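Local coordinates for putative lipoprotein (Bacteroides thetaiotaomicron, PDB 4Q1Z), which is of unknown function, a putative two-domain lipoprotein of the DUF4876 family, which belongs to the E-set clan, at residues A[275-279]-A[300-306]; A[108-113]-A[308-312]; A[66-70]-A[359-363]. One frame throughout, in Å; residues are numbered along the deposited sequence.

Contact 1: A[275-279]-A[300-306]; sequences EAWDP and AKIPIKY
W277 lies against K301, I302 and P303 where the irregular loop 275-279 crosses strand 299-303, the middle strand of a small three-stranded antiparallel sheet, and the 3-10 turn 304-306 that follows it. The tight part of the contact centres on the indole. With CG anti to the backbone N (chi1 -176°), the ring reaches in to the strand and W277 NE1 donates to K301 O at 2.7 Å. The acceptor lies close to the indole plane and the N-H...O angle is 148°, so the bond is short but somewhat bent. P303 comes in obliquely, its CD 3.5 Å from W277 NE1, and I302 CG1 lies 4.0 Å from W277 CZ2. Further along the loop P279 CB meets A300 CB at 3.5 Å, both side chains resting on F244 of strand 238-245, while F269 and Y148 contact the indole edge-to-face. The end at E275 is looser: this glutamate is exposed and poorly ordered, so distances and angles at it are less certain. Y306, itself buried, points toward the loop and donates from OH to E275 OE1 at 2.6 Å. K305 adds a long salt bridge, its NZ 3.7 Å from E275 OE1, and also hydrogen-bonds a triethylene glycol molecule, probably from the crystallisation liquor. Within the turn, Y306 N bonds P303 O at 2.9 Å, which fixes the backbone from which the phenol projects. The carboxylate and phenol planes are 67° apart, and the tyrosine hydroxyl meets E275 OE1 from above the carboxylate plane.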
loop_
_atom_site.group_PDB
_atom_site.type_symbol
_atom_site.label_atom_id
_atom_site.label_comp_id
_atom_site.label_asym_id
_atom_site.label_seq_id
_atom_site.Cartn_x
_atom_site.Cartn_y
_atom_site.Cartn_z
ATOM N N GLU A 275 -10.531 0.137 -19.892
ATOM C CA GLU A 275 -9.402 0.943 -20.355
ATOM C C GLU A 275 -8.267 0.041 -20.786
ATOM O O GLU A 275 -8.057 -1.005 -20.181
ATOM C CB GLU A 275 -8.916 1.925 -19.282
ATOM C CG GLU A 275 -9.698 3.228 -19.263
ATOM C CD GLU A 275 -8.986 4.407 -18.624
ATOM O OE1 GLU A 275 -8.018 4.928 -19.229
ATOM O OE2 GLU A 275 -9.446 4.854 -17.549
ATOM N N ALA A 276 -7.568 0.426 -21.862
ATOM C CA ALA A 276 -6.437 -0.309 -22.403
ATOM C C ALA A 276 -5.129 0.415 -22.105
ATOM O O ALA A 276 -5.084 1.648 -22.110
ATOM C CB ALA A 276 -6.605 -0.490 -23.894
ATOM N N TRP A 277 -4.075 -0.354 -21.813
ATOM C CA TRP A 277 -2.736 0.150 -21.528
ATOM C C TRP A 277 -1.684 -0.898 -21.935
ATOM O O TRP A 277 -1.502 -1.919 -21.245
ATOM C CB TRP A 277 -2.584 0.551 -20.047
ATOM C CG TRP A 277 -1.246 1.161 -19.730
ATOM C CD1 TRP A 277 -0.829 2.422 -20.032
ATOM C CD2 TRP A 277 -0.135 0.516 -19.074
ATOM N NE1 TRP A 277 0.476 2.606 -19.615
ATOM C CE2 TRP A 277 0.918 1.460 -19.005
ATOM C CE3 TRP A 277 0.067 -0.768 -18.519
ATOM C CZ2 TRP A 277 2.145 1.171 -18.401
ATOM C CZ3 TRP A 277 1.285 -1.053 -17.920
ATOM C CH2 TRP A 277 2.299 -0.085 -17.846
ATOM N N ASP A 278 -0.967 -0.625 -23.039
ATOM C CA ASP A 278 0.064 -1.541 -23.528
ATOM C C ASP A 278 1.383 -0.775 -23.819
ATOM O O ASP A 278 1.583 -0.293 -24.939
ATOM C CB ASP A 278 -0.452 -2.303 -24.762
ATOM C CG ASP A 278 0.387 -3.464 -25.240
ATOM O OD1 ASP A 278 1.581 -3.543 -24.863
ATOM O OD2 ASP A 278 -0.122 -4.260 -26.030
ATOM N N PRO A 279 2.310 -0.687 -22.834
ATOM C CA PRO A 279 3.581 0.038 -23.077
ATOM C C PRO A 279 4.516 -0.640 -24.099
ATOM O O PRO A 279 5.457 -0.011 -24.598
ATOM C CB PRO A 279 4.226 0.085 -21.685
ATOM C CG PRO A 279 3.690 -1.137 -20.988
ATOM C CD PRO A 279 2.245 -1.201 -21.448
ATOM N N ALA A 300 8.273 2.864 -19.850
ATOM C CA ALA A 300 6.810 2.720 -19.973
ATOM C C ALA A 300 6.135 3.902 -19.368
ATOM O O ALA A 300 6.507 4.330 -18.277
ATOM C CB ALA A 300 6.336 1.440 -19.296
ATOM N N LYS A 301 5.163 4.462 -20.089
ATOM C CA LYS A 301 4.391 5.618 -19.632
ATOM C C LYS A 301 3.304 5.126 -18.714
ATOM O O LYS A 301 2.344 4.506 -19.161
ATOM C CB LYS A 301 3.832 6.440 -20.808
ATOM C CG LYS A 301 4.897 7.252 -21.524
ATOM C CD LYS A 301 4.242 8.069 -22.614
ATOM C CE LYS A 301 5.195 8.339 -23.761
ATOM N NZ LYS A 301 4.560 9.112 -24.857
ATOM N N ILE A 302 3.500 5.341 -17.412
ATOM C CA ILE A 302 2.553 4.919 -16.384
ATOM C C ILE A 302 1.619 6.095 -16.056
ATOM O O ILE A 302 2.084 7.077 -15.470
ATOM C CB ILE A 302 3.303 4.381 -15.134
ATOM C CG1 ILE A 302 4.128 3.102 -15.490
ATOM C CG2 ILE A 302 2.346 4.146 -13.939
ATOM C CD1 ILE A 302 5.280 2.841 -14.584
ATOM N N PRO A 303 0.305 6.028 -16.405
ATOM C CA PRO A 303 -0.607 7.123 -16.037
ATOM C C PRO A 303 -0.684 7.304 -14.520
ATOM O O PRO A 303 -1.000 6.365 -13.769
ATOM C CB PRO A 303 -1.949 6.672 -16.641
ATOM C CG PRO A 303 -1.544 5.762 -17.774
ATOM C CD PRO A 303 -0.427 4.982 -17.137
ATOM N N ILE A 304 -0.357 8.519 -14.075
ATOM C CA ILE A 304 -0.396 8.960 -12.674
ATOM C C ILE A 304 -1.798 8.666 -12.045
ATOM O O ILE A 304 -1.887 8.299 -10.873
ATOM C CB ILE A 304 -0.014 10.474 -12.628
ATOM C CG1 ILE A 304 1.520 10.645 -12.620
ATOM C CG2 ILE A 304 -0.675 11.234 -11.483
ATOM C CD1 ILE A 304 2.008 12.065 -13.065
ATOM N N LYS A 305 -2.860 8.768 -12.850
ATOM C CA LYS A 305 -4.240 8.542 -12.420
ATOM C C LYS A 305 -4.512 7.053 -12.073
ATOM O O LYS A 305 -5.533 6.760 -11.444
ATOM C CB LYS A 305 -5.237 9.057 -13.489
ATOM C CG LYS A 305 -5.163 8.372 -14.862
ATOM C CD LYS A 305 -6.425 8.622 -15.691
ATOM C CE LYS A 305 -6.287 8.160 -17.122
ATOM N NZ LYS A 305 -7.553 8.296 -17.900
ATOM N N TYR A 306 -3.619 6.124 -12.495
ATOM C CA TYR A 306 -3.779 4.690 -12.231
ATOM C C TYR A 306 -3.073 4.243 -10.946
ATOM O O TYR A 306 -3.340 3.147 -10.449
ATOM C CB TYR A 306 -3.182 3.874 -13.384
ATOM C CG TYR A 306 -3.920 3.817 -14.714
ATOM C CD1 TYR A 306 -5.170 4.408 -14.875
ATOM C CD2 TYR A 306 -3.355 3.179 -15.816
ATOM C CE1 TYR A 306 -5.820 4.394 -16.109
ATOM C CE2 TYR A 306 -4.017 3.124 -17.043
ATOM C CZ TYR A 306 -5.249 3.722 -17.181
ATOM O OH TYR A 306 -5.869 3.651 -18.400
#

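Contact 2: A[108-113]-A[308-312]; sequences LIFKEI and LDAVE
Two strands of one mixed β-sheet, 108-114 and the edge strand 307-312, face each other through D309 and F110. They lie far apart in the strand order, yet their local axes approach to 6.6 Å at an angle of 36°, consistent with a sheet that curls round. Direct bonding is carried by a side chain: F110 N donates to D309 OD2 at 2.7 Å. The N-H...O angle of 177° makes this bond almost straight, and it uses the anti lone pair, on the side away from D309 OD1. The carboxylate is placed by a chi1 of -163°, which sets CG anti to the D309 backbone N and sends the group across to the other strand. The same oxygen forms a salt bridge with R347 NH1, which also donates to F110 O, so one guanidinium ties both strands together. Apolar contacts flank this buried polar site. V311 CG2 packs obliquely on the phenyl ring, 3.7 Å from F110 CD2, and meets I113 CD1 tip to tip at 3.9 Å. On the other side of D309 in sequence, L308 CD1 and L108 CD2 touch at 4.0 Å. A classic β-bulge puts L308 and D309 both opposite I268 of strand 265-269. F110 also packs on I268, and on I134 of strand 131-136, while V311 and I113 share I345 of strand 344-347.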
loop_
_atom_site.group_PDB
_atom_site.type_symbol
_atom_site.label_atom_id
_atom_site.label_comp_id
_atom_site.label_asym_id
_atom_site.label_seq_id
_atom_site.Cartn_x
_atom_site.Cartn_y
_atom_site.Cartn_z
ATOM N N LEU A 108 -4.760 0.446 -0.824
ATOM C CA LEU A 108 -3.737 -0.584 -0.994
ATOM C C LEU A 108 -2.388 0.066 -1.040
ATOM O O LEU A 108 -2.042 0.730 -2.022
ATOM C CB LEU A 108 -4.035 -1.411 -2.248
ATOM C CG LEU A 108 -3.121 -2.604 -2.507
ATOM C CD1 LEU A 108 -3.315 -3.680 -1.471
ATOM C CD2 LEU A 108 -3.256 -3.072 -3.943
ATOM N N ILE A 109 -1.625 -0.090 0.050
ATOM C CA ILE A 109 -0.348 0.628 0.193
ATOM C C ILE A 109 0.859 -0.282 0.446
ATOM O O ILE A 109 0.706 -1.452 0.818
ATOM C CB ILE A 109 -0.456 1.733 1.312
ATOM C CG1 ILE A 109 -1.081 1.246 2.651
ATOM C CG2 ILE A 109 -1.212 2.949 0.801
ATOM C CD1 ILE A 109 -0.137 0.547 3.702
ATOM N N PHE A 110 2.064 0.296 0.241
ATOM C CA PHE A 110 3.385 -0.283 0.538
ATOM C C PHE A 110 3.566 -0.180 2.040
ATOM O O PHE A 110 3.681 0.932 2.562
ATOM C CB PHE A 110 4.499 0.491 -0.206
ATOM C CG PHE A 110 4.734 0.097 -1.651
ATOM C CD1 PHE A 110 5.345 -1.118 -1.971
ATOM C CD2 PHE A 110 4.416 0.969 -2.689
ATOM C CE1 PHE A 110 5.575 -1.474 -3.307
ATOM C CE2 PHE A 110 4.642 0.612 -4.020
ATOM C CZ PHE A 110 5.215 -0.608 -4.323
ATOM N N LYS A 111 3.507 -1.300 2.749
ATOM C CA LYS A 111 3.603 -1.308 4.221
ATOM C C LYS A 111 5.087 -1.286 4.725
ATOM O O LYS A 111 5.429 -0.590 5.688
ATOM C CB LYS A 111 2.860 -2.549 4.757
ATOM C CG LYS A 111 2.702 -2.606 6.258
ATOM C CD LYS A 111 1.915 -3.844 6.656
ATOM C CE LYS A 111 2.277 -4.346 8.024
ATOM N NZ LYS A 111 3.697 -4.750 8.105
ATOM N N GLU A 112 5.927 -2.122 4.108
ATOM C CA GLU A 112 7.325 -2.298 4.459
ATOM C C GLU A 112 8.077 -2.612 3.196
ATOM O O GLU A 112 7.563 -3.381 2.375
ATOM C CB GLU A 112 7.472 -3.433 5.501
ATOM C CG GLU A 112 8.905 -3.699 5.960
ATOM C CD GLU A 112 9.127 -3.763 7.462
ATOM O OE1 GLU A 112 8.131 -3.768 8.221
ATOM O OE2 GLU A 112 10.307 -3.780 7.879
ATOM N N ILE A 113 9.287 -2.008 3.034
ATOM C CA ILE A 113 10.181 -2.204 1.886
ATOM C C ILE A 113 11.642 -2.364 2.369
ATOM O O ILE A 113 12.130 -1.555 3.169
ATOM C CB ILE A 113 10.053 -1.035 0.828
ATOM C CG1 ILE A 113 8.581 -0.818 0.360
ATOM C CG2 ILE A 113 10.997 -1.268 -0.368
ATOM C CD1 ILE A 113 8.299 0.470 -0.476
ATOM N N LEU A 308 -1.984 3.507 -7.285
ATOM C CA LEU A 308 -2.570 3.145 -5.993
ATOM C C LEU A 308 -1.638 3.591 -4.847
ATOM O O LEU A 308 -2.130 4.110 -3.833
ATOM C CB LEU A 308 -2.816 1.624 -5.951
ATOM C CG LEU A 308 -3.958 1.089 -6.809
ATOM C CD1 LEU A 308 -3.983 -0.403 -6.801
ATOM C CD2 LEU A 308 -5.294 1.600 -6.327
ATOM N N ASP A 309 -0.288 3.398 -5.016
ATOM C CA ASP A 309 0.720 3.869 -4.062
ATOM C C ASP A 309 2.079 4.048 -4.750
ATOM O O ASP A 309 2.423 3.279 -5.643
ATOM C CB ASP A 309 0.851 2.952 -2.813
ATOM C CG ASP A 309 1.574 3.558 -1.582
ATOM O OD1 ASP A 309 1.562 4.795 -1.422
ATOM O OD2 ASP A 309 2.055 2.786 -0.739
ATOM N N ALA A 310 2.852 5.045 -4.295
ATOM C CA ALA A 310 4.200 5.370 -4.758
ATOM C C ALA A 310 5.112 5.691 -3.590
ATOM O O ALA A 310 4.695 6.362 -2.654
ATOM C CB ALA A 310 4.151 6.544 -5.712
ATOM N N VAL A 311 6.347 5.171 -3.612
ATOM C CA VAL A 311 7.364 5.398 -2.569
ATOM C C VAL A 311 8.683 5.812 -3.227
ATOM O O VAL A 311 9.284 5.031 -3.979
ATOM C CB VAL A 311 7.569 4.175 -1.619
ATOM C CG1 VAL A 311 8.593 4.485 -0.515
ATOM C CG2 VAL A 311 6.246 3.731 -1.012
ATOM N N GLU A 312 9.154 7.021 -2.901
ATOM C CA GLU A 312 10.427 7.544 -3.413
ATOM C C GLU A 312 11.548 7.272 -2.432
ATOM O O GLU A 312 11.728 8.046 -1.495
ATOM C CB GLU A 312 10.331 9.061 -3.699
ATOM C CG GLU A 312 11.595 9.686 -4.266
ATOM C CD GLU A 312 11.519 10.036 -5.736
ATOM O OE1 GLU A 312 10.609 10.814 -6.101
ATOM O OE2 GLU A 312 12.381 9.564 -6.518
#

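Contact 3: A[66-70]-A[359-363]; sequences VSGTA and IREET
S67 and E362 meet hydroxyl to carboxylate where strand 60-72 of the seven-stranded sheet faces the turn of the hairpin formed by strands 359-360 and 365-366. The backbone bond from T363 N to R360 O, 3.1 Å long, closes a type I-like β-turn with E361 and E362 at its centre. The two polar groups are turned toward each other: S67 OG stands anti to its own nitrogen (chi1 -174°), and a bend at chi2 (70°) of the glutamate brings its carboxylate to S67 OG. S67 OG donates to E362 OE1 at 2.8 Å, and OE1 accepts through its syn lone pair. E362 OE2 lies 3.1 Å from S67 O, a close approach of two acceptors that is not a hydrogen bond. R360, its chain bent at chi3, presents the edge of its guanidinium to T69, so that NH1 and T69 OG1 are 3.4 Å apart with the hydroxyl near the plane. With an alanine here in place of E362, the S67 hydroxyl would probably lose its carboxylate acceptor and the turn its direct bond to the strand. Y79 OH hydrogen-bonds both S67 OG and E361 N, a second link between strand and turn, and T31 OG1 bonds S67 O. The chemistry is therefore polar and directional; the carbonyl of S67 beside E362 OE2 may raise the cost of a full negative charge there, partly offset by the S67 hydroxyl.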
loop_
_atom_site.group_PDB
_atom_site.type_symbol
_atom_site.label_atom_id
_atom_site.label_comp_id
_atom_site.label_asym_id
_atom_site.label_seq_id
_atom_site.Cartn_x
_atom_site.Cartn_y
_atom_site.Cartn_z
ATOM N N VAL A 66 -20.223 4.958 17.115
ATOM C CA VAL A 66 -20.418 4.994 15.664
ATOM C C VAL A 66 -19.116 4.582 15.008
ATOM O O VAL A 66 -18.065 5.062 15.415
ATOM C CB VAL A 66 -20.897 6.384 15.153
ATOM C CG1 VAL A 66 -21.143 6.377 13.643
ATOM C CG2 VAL A 66 -22.136 6.863 15.899
ATOM N N SER A 67 -19.179 3.650 14.036
ATOM C CA SER A 67 -18.026 3.146 13.281
ATOM C C SER A 67 -18.459 2.593 11.922
ATOM O O SER A 67 -19.476 1.904 11.802
ATOM C CB SER A 67 -17.272 2.077 14.065
ATOM O OG SER A 67 -16.082 1.693 13.395
ATOM N N GLY A 68 -17.663 2.904 10.916
ATOM C CA GLY A 68 -17.911 2.506 9.540
ATOM C C GLY A 68 -17.020 3.256 8.588
ATOM O O GLY A 68 -16.031 3.869 9.009
ATOM N N THR A 69 -17.388 3.234 7.302
ATOM C CA THR A 69 -16.602 3.837 6.225
ATOM C C THR A 69 -17.462 4.755 5.355
ATOM O O THR A 69 -18.588 4.414 4.999
ATOM C CB THR A 69 -15.888 2.712 5.401
ATOM O OG1 THR A 69 -14.810 2.212 6.184
ATOM C CG2 THR A 69 -15.303 3.190 4.072
ATOM N N ALA A 70 -16.900 5.919 5.006
ATOM C CA ALA A 70 -17.510 6.862 4.089
ATOM C C ALA A 70 -16.628 6.976 2.858
ATOM O O ALA A 70 -15.402 6.979 2.975
ATOM C CB ALA A 70 -17.694 8.211 4.751
ATOM N N ILE A 359 -7.687 1.906 15.348
ATOM C CA ILE A 359 -8.071 0.522 15.022
ATOM C C ILE A 359 -9.396 0.446 14.251
ATOM O O ILE A 359 -10.394 1.049 14.665
ATOM C CB ILE A 359 -8.129 -0.324 16.338
ATOM C CG1 ILE A 359 -6.777 -0.299 17.095
ATOM C CG2 ILE A 359 -8.646 -1.766 16.121
ATOM C CD1 ILE A 359 -5.527 -0.812 16.296
ATOM N N ARG A 360 -9.400 -0.319 13.141
ATOM C CA ARG A 360 -10.594 -0.577 12.333
ATOM C C ARG A 360 -11.351 -1.643 13.074
ATOM O O ARG A 360 -11.050 -2.818 12.914
ATOM C CB ARG A 360 -10.226 -1.004 10.897
ATOM C CG ARG A 360 -11.428 -1.092 9.958
ATOM C CD ARG A 360 -11.067 -1.413 8.515
ATOM N NE ARG A 360 -10.143 -0.442 7.917
ATOM C CZ ARG A 360 -10.501 0.626 7.205
ATOM N NH1 ARG A 360 -11.783 0.904 7.003
ATOM N NH2 ARG A 360 -9.579 1.430 6.700
ATOM N N GLU A 361 -12.273 -1.222 13.951
ATOM C CA GLU A 361 -13.066 -2.065 14.866
ATOM C C GLU A 361 -13.853 -3.182 14.150
ATOM O O GLU A 361 -14.104 -4.236 14.752
ATOM C CB GLU A 361 -14.039 -1.209 15.717
ATOM C CG GLU A 361 -13.396 -0.049 16.472
ATOM C CD GLU A 361 -12.630 -0.346 17.753
ATOM O OE1 GLU A 361 -11.658 -1.136 17.714
ATOM O OE2 GLU A 361 -12.950 0.292 18.783
ATOM N N GLU A 362 -14.231 -2.951 12.879
ATOM C CA GLU A 362 -15.001 -3.899 12.085
ATOM C C GLU A 362 -14.207 -5.178 11.835
ATOM O O GLU A 362 -14.783 -6.269 11.768
ATOM C CB GLU A 362 -15.397 -3.249 10.754
ATOM C CG GLU A 362 -16.647 -2.374 10.817
ATOM C CD GLU A 362 -16.598 -1.048 11.561
ATOM O OE1 GLU A 362 -15.510 -0.432 11.644
ATOM O OE2 GLU A 362 -17.671 -0.615 12.043
ATOM N N THR A 363 -12.871 -5.037 11.730
ATOM C CA THR A 363 -11.939 -6.132 11.442
ATOM C C THR A 363 -10.860 -6.313 12.523
ATOM O O THR A 363 -10.132 -7.304 12.484
ATOM C CB THR A 363 -11.284 -5.879 10.087
ATOM O OG1 THR A 363 -10.718 -4.560 10.081
ATOM C CG2 THR A 363 -12.268 -6.051 8.927
#

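Contact 2 is the core member, its centre only 4 Å from that of the chain; contacts 1 and 3 each lie 19 Å out and combine buried with exposed residues. Contacts 1 and 2 adjoin in sequence, since strand 299-303 runs through the 3-10 turn into strand 307-312, yet their centres stand 18 Å apart. Contact 3 shares none of these elements and joins the seven-stranded sheet to the turn after strand 359-360, its centre 33 Å from contact 1. Chemistry follows place: contact 2 sets one carboxylate, paired with R347, among apolar side chains, contact 1 grades from aromatic packing to a poorly ordered, charged, exposed end, and contact 3 is mainly polar.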